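Local coordinates for hypothetical protein (Bacteroides caccae, PDB 4M8R) that is of unknown function but pairs an Ig-like N-terminal domain with a WD40-like domain that probably forms a beta-propeller, at residues Q23-G28 with V106-G111. Sequence-based numbering, arbitrary orientation.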
# COMPACT_ATOMS: atom_id res chain seq x y z
N GLN A 23 -4.03 -29.96 -21.99
CA GLN A 23 -3.28 -30.81 -21.09
C GLN A 23 -2.58 -29.94 -20.06
O GLN A 23 -2.53 -28.72 -20.18
CB GLN A 23 -2.25 -31.62 -21.87
CG GLN A 23 -2.85 -32.59 -22.88
CD GLN A 23 -1.81 -33.37 -23.66
OE1 GLN A 23 -0.61 -33.33 -23.35
NE2 GLN A 23 -2.25 -34.08 -24.69
N THR A 24 -2.05 -30.59 -19.04
CA THR A 24 -1.24 -29.92 -18.04
C THR A 24 0.22 -29.95 -18.47
O THR A 24 0.75 -31.01 -18.82
CB THR A 24 -1.42 -30.57 -16.65
OG1 THR A 24 -2.79 -30.44 -16.25
CG2 THR A 24 -0.53 -29.88 -15.61
N VAL A 25 0.86 -28.79 -18.46
CA VAL A 25 2.27 -28.69 -18.83
C VAL A 25 3.03 -27.99 -17.71
O VAL A 25 2.43 -27.34 -16.87
CB VAL A 25 2.45 -27.93 -20.17
CG1 VAL A 25 1.77 -28.69 -21.30
CG2 VAL A 25 1.89 -26.51 -20.09
N LYS A 26 4.35 -28.15 -17.69
CA LYS A 26 5.17 -27.58 -16.62
C LYS A 26 5.98 -26.38 -17.11
O LYS A 26 6.39 -26.33 -18.26
CB LYS A 26 6.11 -28.64 -16.05
CG LYS A 26 5.41 -29.70 -15.22
CD LYS A 26 6.32 -30.87 -14.88
CE LYS A 26 6.59 -31.76 -16.09
NZ LYS A 26 7.04 -33.13 -15.71
N PRO A 27 6.23 -25.41 -16.22
CA PRO A 27 7.18 -24.36 -16.53
C PRO A 27 8.51 -24.95 -16.99
O PRO A 27 9.03 -25.86 -16.35
CB PRO A 27 7.35 -23.64 -15.20
CG PRO A 27 6.04 -23.80 -14.53
CD PRO A 27 5.54 -25.16 -14.94
N GLY A 28 9.05 -24.44 -18.09
CA GLY A 28 10.28 -24.96 -18.68
C GLY A 28 10.07 -25.96 -19.81
O GLY A 28 10.99 -26.21 -20.58
N VAL A 106 -3.74 -24.34 -22.50
CA VAL A 106 -3.11 -25.35 -21.66
C VAL A 106 -3.25 -24.95 -20.21
O VAL A 106 -3.52 -23.79 -19.91
CB VAL A 106 -1.61 -25.53 -21.99
CG1 VAL A 106 -1.44 -26.05 -23.41
CG2 VAL A 106 -0.84 -24.23 -21.81
N LEU A 107 -3.09 -25.93 -19.33
CA LEU A 107 -3.03 -25.67 -17.90
C LEU A 107 -1.56 -25.71 -17.51
O LEU A 107 -0.90 -26.74 -17.69
CB LEU A 107 -3.84 -26.72 -17.14
CG LEU A 107 -3.90 -26.57 -15.61
CD1 LEU A 107 -4.43 -25.21 -15.20
CD2 LEU A 107 -4.77 -27.67 -15.02
N LEU A 108 -1.05 -24.59 -17.02
CA LEU A 108 0.36 -24.47 -16.67
C LEU A 108 0.52 -24.63 -15.16
O LEU A 108 -0.06 -23.86 -14.40
CB LEU A 108 0.90 -23.11 -17.12
CG LEU A 108 2.39 -22.83 -16.89
CD1 LEU A 108 3.26 -23.82 -17.65
CD2 LEU A 108 2.71 -21.41 -17.30
N ALA A 109 1.32 -25.60 -14.74
CA ALA A 109 1.53 -25.85 -13.32
C ALA A 109 2.25 -24.67 -12.68
O ALA A 109 2.91 -23.90 -13.37
CB ALA A 109 2.33 -27.13 -13.12
N ASP A 110 2.14 -24.55 -11.37
CA ASP A 110 2.71 -23.43 -10.64
C ASP A 110 4.21 -23.28 -10.94
O ASP A 110 4.95 -24.25 -10.90
CB ASP A 110 2.50 -23.60 -9.13
CG ASP A 110 2.99 -22.40 -8.33
OD1 ASP A 110 4.20 -22.31 -8.06
OD2 ASP A 110 2.17 -21.54 -7.97
N GLY A 111 4.62 -22.06 -11.25
CA GLY A 111 6.04 -21.76 -11.48
C GLY A 111 6.59 -20.70 -10.55
O GLY A 111 7.62 -20.09 -10.84
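Val25 and Leu107 join the two segments by backbone: Val25 N donates to Leu107 O at 2.8 Å, and Val25 O accepts Ala109 N at 3.0 Å. Leu107 N completes the set by donating to Gln23 O. On one face, Thr24 and Leu107 lie side by side, Thr24 OG1 3.6 Å from Leu107 CD2. On the other, a chi1 of -63° puts Val25 CG1 anti to the carbonyl carbon, which leaves CG2 between the backbone N and that carbon, where it touches Val106 CG2 and, at 3.9 Å, Leu108 CD1; the Val25 and Leu108 side chains cross at about a right angle. Beyond the paired strands, Pro27 lays CD against Leu108 CD1 (3.8 Å) and CG against Gly111 CA (3.7 Å), and both ring atoms lie 3.3 Å from Ala109 O. An alanine here, without CG and CD, would probably leave a gap beside Leu108 CD1, Ala109 O and Gly111 CA. Further out, Asp29 OD2 accepts Lys26 N, while Val90 and Met81 pack on Val106 and Leu108. Strand 24-25 thus adds a short parallel edge to strand 99-108, whose other neighbour, 88-96, is antiparallel, a mixed pairing consistent with the edge of an Ig-like beta-sandwich.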